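Local coordinates for periplasmic binding protein (Agrobacterium tumefaciens str. B6, PDB 5L9G) that binds the opine mannopine in the periplasm, probably delivering it to an ABC transporter for uptake, at residues 35-40 and 52-57; 270-273 and 277-280; 86-91 and 111-116. One frame throughout, in Å; residues are numbered along the deposited sequence.

Three contacts of one solute-binding protein illustrate how polar tips are handled at different depths of a fold. Contact 1 lies at the surface and contact 3 is partly buried; both reach the same mixed sheet, through strand 52-56 and strand 115-128 respectively. Contact 2 is the buried one and joins two consecutive helices. Contacts 1 and 2 touch each other, since helix 30-48 carries residues 35-40 and also packs on Y278: O of A39 lies 3.5 Å from CB of Y278. Contacts 1 and 2 each rest on a tyrosine hydroxyl given to a carboxylate, whereas contact 3 pairs a lysine with an aspartate.

Contact 1: residues 35-40 and 52-57; sequences AQDKAL and YTQDTF. With EDO (1,2-ethanediol), chain E.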
loop_
_atom_site.group_PDB
_atom_site.type_symbol
_atom_site.label_atom_id
_atom_site.label_comp_id
_atom_site.label_asym_id
_atom_site.label_seq_id
_atom_site.Cartn_x
_atom_site.Cartn_y
_atom_site.Cartn_z
ATOM N N ALA A 35 -5.453 0.520 13.057
ATOM C CA ALA A 35 -4.694 -0.687 13.395
ATOM C C ALA A 35 -3.282 -0.324 13.882
ATOM O O ALA A 35 -2.830 -0.854 14.894
ATOM C CB ALA A 35 -4.612 -1.610 12.199
ATOM N N GLN A 36 -2.598 0.593 13.175
ATOM C CA GLN A 36 -1.256 1.035 13.565
ATOM C C GLN A 36 -1.310 1.738 14.922
ATOM O O GLN A 36 -0.493 1.456 15.787
ATOM C CB GLN A 36 -0.665 1.978 12.514
ATOM C CG GLN A 36 -0.341 1.304 11.204
ATOM C CD GLN A 36 -0.030 2.347 10.175
ATOM O OE1 GLN A 36 1.100 2.794 10.052
ATOM N NE2 GLN A 36 -1.045 2.778 9.443
ATOM N N ASP A 37 -2.302 2.616 15.124
ATOM C CA ASP A 37 -2.429 3.326 16.388
ATOM C C ASP A 37 -2.645 2.370 17.570
ATOM O O ASP A 37 -1.966 2.505 18.597
ATOM C CB ASP A 37 -3.538 4.384 16.327
ATOM C CG ASP A 37 -3.554 5.296 17.535
ATOM O OD1 ASP A 37 -2.479 5.831 17.888
ATOM O OD2 ASP A 37 -4.615 5.420 18.160
ATOM N N LYS A 38 -3.522 1.363 17.392
ATOM C CA LYS A 38 -3.836 0.415 18.467
ATOM C C LYS A 38 -2.711 -0.559 18.782
ATOM O O LYS A 38 -2.404 -0.765 19.959
ATOM C CB LYS A 38 -5.136 -0.341 18.168
ATOM C CG LYS A 38 -5.683 -1.146 19.343
ATOM C CD LYS A 38 -6.985 -1.871 18.998
ATOM C CE LYS A 38 -7.562 -2.586 20.204
ATOM N NZ LYS A 38 -8.166 -1.643 21.190
ATOM N N ALA A 39 -2.134 -1.171 17.752
ATOM C CA ALA A 39 -1.100 -2.189 17.894
ATOM C C ALA A 39 0.300 -1.658 18.121
ATOM O O ALA A 39 1.093 -2.322 18.798
ATOM C CB ALA A 39 -1.098 -3.071 16.665
ATOM N N LEU A 40 0.630 -0.505 17.517
ATOM C CA LEU A 40 1.996 0.027 17.540
ATOM C C LEU A 40 2.199 1.337 18.278
ATOM O O LEU A 40 2.979 1.379 19.230
ATOM C CB LEU A 40 2.516 0.180 16.090
ATOM C CG LEU A 40 2.270 -0.989 15.114
ATOM C CD1 LEU A 40 2.610 -0.580 13.671
ATOM C CD2 LEU A 40 3.059 -2.223 15.525
ATOM N N TYR A 52 2.248 11.682 21.602
ATOM C CA TYR A 52 2.252 11.799 20.150
ATOM C C TYR A 52 0.906 12.311 19.613
ATOM O O TYR A 52 -0.146 12.146 20.252
ATOM C CB TYR A 52 2.681 10.455 19.471
ATOM C CG TYR A 52 1.636 9.369 19.618
ATOM C CD1 TYR A 52 1.442 8.726 20.836
ATOM C CD2 TYR A 52 0.768 9.063 18.573
ATOM C CE1 TYR A 52 0.408 7.813 21.017
ATOM C CE2 TYR A 52 -0.282 8.154 18.746
ATOM C CZ TYR A 52 -0.448 7.526 19.972
ATOM O OH TYR A 52 -1.423 6.593 20.176
ATOM N N THR A 53 0.963 12.941 18.437
ATOM C CA THR A 53 -0.175 13.480 17.698
ATOM C C THR A 53 -0.238 12.750 16.353
ATOM O O THR A 53 0.806 12.489 15.747
ATOM C CB THR A 53 -0.018 15.013 17.554
ATOM O OG1 THR A 53 -0.486 15.642 18.746
ATOM C CG2 THR A 53 -0.769 15.599 16.343
ATOM N N GLN A 54 -1.452 12.416 15.896
ATOM C CA GLN A 54 -1.657 11.777 14.593
ATOM C C GLN A 54 -2.046 12.806 13.525
ATOM O O GLN A 54 -2.694 13.817 13.822
ATOM C CB GLN A 54 -2.802 10.755 14.671
ATOM C CG GLN A 54 -2.539 9.517 15.494
ATOM C CD GLN A 54 -3.728 8.598 15.394
ATOM O OE1 GLN A 54 -4.136 8.170 14.306
ATOM N NE2 GLN A 54 -4.350 8.319 16.527
ATOM N N ASP A 55 -1.709 12.503 12.270
ATOM C CA ASP A 55 -2.149 13.245 11.099
ATOM C C ASP A 55 -2.391 12.215 9.984
ATOM O O ASP A 55 -2.073 11.032 10.165
ATOM C CB ASP A 55 -1.173 14.346 10.680
ATOM C CG ASP A 55 -1.812 15.471 9.870
ATOM O OD1 ASP A 55 -3.022 15.378 9.576
ATOM O OD2 ASP A 55 -1.104 16.462 9.558
ATOM N N THR A 56 -3.004 12.630 8.867
ATOM C CA THR A 56 -3.270 11.704 7.755
ATOM C C THR A 56 -2.887 12.378 6.451
ATOM O O THR A 56 -2.967 13.610 6.342
ATOM C CB THR A 56 -4.750 11.222 7.712
ATOM O OG1 THR A 56 -5.574 12.354 7.459
ATOM C CG2 THR A 56 -5.216 10.508 9.010
ATOM N N PHE A 57 -2.459 11.571 5.470
ATOM C CA PHE A 57 -2.081 12.035 4.139
ATOM C C PHE A 57 -2.140 10.850 3.178
ATOM O O PHE A 57 -2.084 9.688 3.612
ATOM C CB PHE A 57 -0.670 12.668 4.129
ATOM C CG PHE A 57 0.488 11.693 4.136
ATOM C CD1 PHE A 57 0.803 10.969 5.281
ATOM C CD2 PHE A 57 1.241 11.468 2.976
ATOM C CE1 PHE A 57 1.851 10.042 5.270
ATOM C CE2 PHE A 57 2.305 10.565 2.976
ATOM C CZ PHE A 57 2.593 9.844 4.118
HETATM C C1 EDO E . -2.030 6.468 23.889
HETATM O O1 EDO E . -2.473 7.137 22.710
HETATM C C2 EDO E . -0.521 6.758 24.108
HETATM O O2 EDO E . 0.133 5.612 24.616
#
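D37 reaches from its helix to the end of the Y52 side chain, where the phenol OH donates to OD1 of D37 over 2.6 Å. That oxygen is met on its syn side, 19° out of the carboxylate plane, and it lies in the plane of the tyrosine ring, at the edge. With its CG anti to the backbone N, D37 directs the carboxylate at the strand. The tighter part of the contact is here: CE2 of Y52 comes within 3.3 Å of the same OD1, carboxylate and ring planes standing 57° apart. The two segments are neighbours in a beta-alpha-beta unit, in which helix 30-48 crosses over between the parallel strands 23-27 and 52-56. Y52 also packs on A42 and A45 of that helix. Toward solvent the contact is looser. The exposed Q54 side chain crosses that of D37 at about a right angle, its NE2 lying 3.3 Å from CG of D37, while its OE1 is hydrogen-bonded to Q33. A 1,2-ethanediol molecule, probably from the crystallisation liquor, donates through O1 to OH of Y52 at 2.8 Å and also bonds to the backbone O of A42.

Contact 2: residues 270-273 and 277-280; sequences LKEM and EYQK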
loop_
_atom_site.group_PDB
_atom_site.type_symbol
_atom_site.label_atom_id
_atom_site.label_comp_id
_atom_site.label_asym_id
_atom_site.label_seq_id
_atom_site.Cartn_x
_atom_site.Cartn_y
_atom_site.Cartn_z
ATOM N N LEU A 270 10.140 5.122 16.626
ATOM C CA LEU A 270 10.208 4.194 15.492
ATOM C C LEU A 270 10.936 2.895 15.863
ATOM O O LEU A 270 10.463 1.827 15.489
ATOM C CB LEU A 270 10.848 4.865 14.263
ATOM C CG LEU A 270 11.054 3.980 13.014
ATOM C CD1 LEU A 270 9.762 3.308 12.572
ATOM C CD2 LEU A 270 11.690 4.760 11.896
ATOM N N LYS A 271 12.047 2.976 16.624
ATOM C CA LYS A 271 12.794 1.784 17.061
ATOM C C LYS A 271 11.873 0.912 17.936
ATOM O O LYS A 271 11.723 -0.287 17.675
ATOM C CB LYS A 271 14.078 2.176 17.832
ATOM C CG LYS A 271 14.958 0.986 18.205
ATOM C CD LYS A 271 16.347 1.410 18.717
ATOM C CE LYS A 271 17.242 0.210 18.902
ATOM N NZ LYS A 271 18.685 0.561 18.793
ATOM N N GLU A 272 11.209 1.537 18.919
ATOM C CA GLU A 272 10.299 0.836 19.818
ATOM C C GLU A 272 9.123 0.176 19.075
ATOM O O GLU A 272 8.917 -1.020 19.238
ATOM C CB GLU A 272 9.789 1.785 20.926
ATOM C CG GLU A 272 9.069 1.101 22.088
ATOM C CD GLU A 272 9.877 0.146 22.953
ATOM O OE1 GLU A 272 11.120 0.264 22.984
ATOM O OE2 GLU A 272 9.261 -0.702 23.632
ATOM N N MET A 273 8.364 0.935 18.261
ATOM C CA MET A 273 7.183 0.401 17.559
ATOM C C MET A 273 7.490 -0.727 16.536
ATOM O O MET A 273 6.575 -1.478 16.169
ATOM C CB MET A 273 6.351 1.518 16.901
ATOM C CG MET A 273 6.941 2.074 15.605
ATOM S SD MET A 273 5.876 3.327 14.852
ATOM C CE MET A 273 6.036 4.671 16.055
ATOM N N GLU A 277 6.965 -7.560 19.792
ATOM C CA GLU A 277 5.927 -7.466 20.827
ATOM C C GLU A 277 4.745 -6.562 20.427
ATOM O O GLU A 277 3.649 -6.736 20.969
ATOM C CB GLU A 277 6.527 -7.044 22.185
ATOM C CG GLU A 277 7.053 -5.620 22.240
ATOM C CD GLU A 277 7.993 -5.335 23.388
ATOM O OE1 GLU A 277 7.541 -4.847 24.449
ATOM O OE2 GLU A 277 9.205 -5.585 23.208
ATOM N N TYR A 278 4.977 -5.589 19.519
ATOM C CA TYR A 278 3.934 -4.685 19.008
ATOM C C TYR A 278 3.424 -5.190 17.674
ATOM O O TYR A 278 2.211 -5.219 17.455
ATOM C CB TYR A 278 4.455 -3.245 18.870
ATOM C CG TYR A 278 5.047 -2.709 20.153
ATOM C CD1 TYR A 278 4.235 -2.391 21.241
ATOM C CD2 TYR A 278 6.421 -2.565 20.301
ATOM C CE1 TYR A 278 4.781 -1.941 22.444
ATOM C CE2 TYR A 278 6.975 -2.088 21.489
ATOM C CZ TYR A 278 6.152 -1.785 22.560
ATOM O OH TYR A 278 6.690 -1.336 23.740
ATOM N N GLN A 279 4.359 -5.587 16.780
ATOM C CA GLN A 279 4.080 -6.116 15.441
ATOM C C GLN A 279 3.102 -7.302 15.464
ATOM O O GLN A 279 2.256 -7.408 14.572
ATOM C CB GLN A 279 5.401 -6.501 14.760
ATOM C CG GLN A 279 6.130 -5.311 14.137
ATOM C CD GLN A 279 5.730 -5.149 12.687
ATOM O OE1 GLN A 279 5.879 -6.068 11.875
ATOM N NE2 GLN A 279 5.148 -4.002 12.335
ATOM N N LYS A 280 3.183 -8.163 16.502
ATOM C CA LYS A 280 2.300 -9.327 16.659
ATOM C C LYS A 280 0.801 -8.951 16.689
ATOM O O LYS A 280 -0.027 -9.749 16.247
ATOM C CB LYS A 280 2.682 -10.154 17.913
ATOM C CG LYS A 280 2.278 -9.519 19.257
ATOM C CD LYS A 280 2.664 -10.345 20.485
ATOM C CE LYS A 280 1.703 -10.113 21.636
ATOM N NZ LYS A 280 1.695 -8.705 22.109
HETATM O O HOH W 1 5.983 -1.442 13.394
#
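M273 and Y278 bring the two backbones closest, their CA atoms 6.2 Å apart: two consecutive helices, 263-273 and 276-279, are joined by a short turn and packed against helix 30-48. The CB of Y278 points toward residues 270-273, that of M273 away from residues 277-280, and M273 takes part through its backbone, its O lying 3.9 Å from CB of Y278. The ring of Y278 extends alongside the end of helix 263-273 until its CD2 is 3.1 Å from the backbone O of E272. At the far end OH of Y278 donates to OE2 of E272 across 2.7 Å, using the anti lone pair of that oxygen, which sits in the ring plane at the edge. A bend at chi2 (64°) turns the E272 carboxylate toward the hydroxyl, and carboxylate and ring planes are 69° apart. One ring face carries CG of E277, 3.6 Å above the plane and offset toward the rim, while P43 and A47 of helix 30-48 pack on Y278. A water donates to O of M273 and accepts from NE2 of Q279, whose amide also bonds N118 and N292. Both oxygens of E272 are engaged, OE1 by a salt bridge to K275 and OE2 by the phenol; K275 would probably offset part of the negative charge shared with E277, whose OE1 is 4.6 Å from OE2 of E272, and the phenol stabilise OE2.

Contact 3: residues 86-91 and 111-116; sequences QAKAAG and VTDSFV
K88 leaves its helix with CG anti to the backbone N, runs on toward the facing turn and bends at chi3 (74°), which carries NZ over to D113. The aspartate's own CG lies between its backbone N and carbonyl carbon, and this torsion turns the carboxylate back to meet the lysine. The turn is a tight connection between the short, weakly bonded strand 111-112 and the antiparallel strand 115-128, the backbone N of T112 bonding to O of F115. Within it T112 forms an ST turn, its OG1 accepting from the backbone N of S114. K88 belongs to helix 84-89, which closes just beyond it in a Schellman motif, with G91 at positive phi and its N bonded to O of K88. The contact therefore ties the last turn of a helix to the tight turn that leads into strand 115-128, about 12 Å from mannopine as measured from the K88 side chain.

Across the contact, NZ of K88 forms a salt bridge with OD1 of D113 at 2.9 Å. Its stronger partner is a second carboxylate, that of E84, one turn back along the same helix, and this acid also accepts a weak hydrogen bond from OG1 of T112. The ammonium thus meets two acids, an arrangement that would probably favour its charged form and fix where the lysine tip sits. The aliphatic part of the lysine also packs, CD coming 3.3 Å from OG of S114, whose CB points toward the helix. OD1 of D113 in turn serves two donors from opposite faces of the carboxylate plane: NZ of K88 approaches 38° out of that plane, and OG of S114, 2.9 Å from OD1, stands 52° out of it.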
loop_
_atom_site.group_PDB
_atom_site.type_symbol
_atom_site.label_atom_id
_atom_site.label_comp_id
_atom_site.label_asym_id
_atom_site.label_seq_id
_atom_site.Cartn_x
_atom_site.Cartn_y
_atom_site.Cartn_z
ATOM N N GLN A 86 12.134 7.767 -4.610
ATOM C CA GLN A 86 11.895 9.142 -5.075
ATOM C C GLN A 86 11.841 10.160 -3.922
ATOM O O GLN A 86 12.298 11.293 -4.107
ATOM C CB GLN A 86 10.669 9.245 -6.001
ATOM C CG GLN A 86 9.300 8.956 -5.371
ATOM C CD GLN A 86 8.182 9.125 -6.373
ATOM O OE1 GLN A 86 8.230 9.973 -7.280
ATOM N NE2 GLN A 86 7.168 8.294 -6.259
ATOM N N ALA A 87 11.327 9.752 -2.735
ATOM C CA ALA A 87 11.292 10.625 -1.549
ATOM C C ALA A 87 12.721 10.890 -1.060
ATOM O O ALA A 87 13.071 12.046 -0.790
ATOM C CB ALA A 87 10.456 9.992 -0.444
ATOM N N LYS A 88 13.561 9.830 -1.003
ATOM C CA LYS A 88 14.972 9.934 -0.598
ATOM C C LYS A 88 15.771 10.827 -1.572
ATOM O O LYS A 88 16.575 11.650 -1.126
ATOM C CB LYS A 88 15.600 8.526 -0.500
ATOM C CG LYS A 88 17.055 8.520 -0.016
ATOM C CD LYS A 88 17.453 7.191 0.621
ATOM C CE LYS A 88 17.666 6.061 -0.345
ATOM N NZ LYS A 88 17.709 4.762 0.368
ATOM N N ALA A 89 15.524 10.679 -2.888
ATOM C CA ALA A 89 16.203 11.465 -3.939
ATOM C C ALA A 89 15.816 12.946 -3.886
ATOM O O ALA A 89 16.657 13.819 -4.147
ATOM C CB ALA A 89 15.875 10.887 -5.312
ATOM N N ALA A 90 14.556 13.230 -3.507
ATOM C CA ALA A 90 14.043 14.597 -3.380
ATOM C C ALA A 90 14.468 15.288 -2.061
ATOM O O ALA A 90 14.109 16.446 -1.837
ATOM C CB ALA A 90 12.530 14.604 -3.533
ATOM N N GLY A 91 15.233 14.582 -1.227
ATOM C CA GLY A 91 15.714 15.079 0.060
ATOM C C GLY A 91 14.618 15.248 1.093
ATOM O O GLY A 91 14.694 16.139 1.943
ATOM N N VAL A 111 14.173 -2.979 4.538
ATOM C CA VAL A 111 14.763 -1.987 5.437
ATOM C C VAL A 111 15.891 -1.283 4.672
ATOM O O VAL A 111 16.837 -1.943 4.235
ATOM C CB VAL A 111 15.242 -2.597 6.788
ATOM C CG1 VAL A 111 15.923 -1.538 7.668
ATOM C CG2 VAL A 111 14.088 -3.266 7.547
ATOM N N THR A 112 15.769 0.040 4.467
ATOM C CA THR A 112 16.796 0.822 3.760
ATOM C C THR A 112 17.441 1.741 4.795
ATOM O O THR A 112 17.053 1.685 5.967
ATOM C CB THR A 112 16.178 1.631 2.587
ATOM O OG1 THR A 112 15.461 2.753 3.115
ATOM C CG2 THR A 112 15.276 0.792 1.669
ATOM N N ASP A 113 18.383 2.621 4.373
ATOM C CA ASP A 113 18.991 3.589 5.301
ATOM C C ASP A 113 17.987 4.690 5.730
ATOM O O ASP A 113 18.313 5.495 6.601
ATOM C CB ASP A 113 20.240 4.233 4.660
ATOM C CG ASP A 113 20.012 5.009 3.366
ATOM O OD1 ASP A 113 18.835 5.221 2.993
ATOM O OD2 ASP A 113 21.009 5.420 2.740
ATOM N N SER A 114 16.778 4.725 5.105
ATOM C CA SER A 114 15.769 5.763 5.346
ATOM C C SER A 114 14.352 5.233 5.581
ATOM O O SER A 114 13.408 6.022 5.621
ATOM C CB SER A 114 15.755 6.719 4.157
ATOM O OG SER A 114 17.048 7.258 3.930
ATOM N N PHE A 115 14.190 3.918 5.721
ATOM C CA PHE A 115 12.867 3.298 5.809
ATOM C C PHE A 115 12.931 1.972 6.543
ATOM O O PHE A 115 13.843 1.170 6.289
ATOM C CB PHE A 115 12.368 3.081 4.360
ATOM C CG PHE A 115 11.108 2.280 4.108
ATOM C CD1 PHE A 115 11.154 0.894 3.999
ATOM C CD2 PHE A 115 9.890 2.918 3.908
ATOM C CE1 PHE A 115 9.989 0.155 3.735
ATOM C CE2 PHE A 115 8.736 2.185 3.626
ATOM C CZ PHE A 115 8.800 0.807 3.526
ATOM N N VAL A 116 11.941 1.732 7.416
ATOM C CA VAL A 116 11.784 0.482 8.165
ATOM C C VAL A 116 10.379 -0.057 7.860
ATOM O O VAL A 116 9.384 0.602 8.184
ATOM C CB VAL A 116 12.030 0.611 9.703
ATOM C CG1 VAL A 116 11.818 -0.734 10.395
ATOM C CG2 VAL A 116 13.430 1.134 10.009
#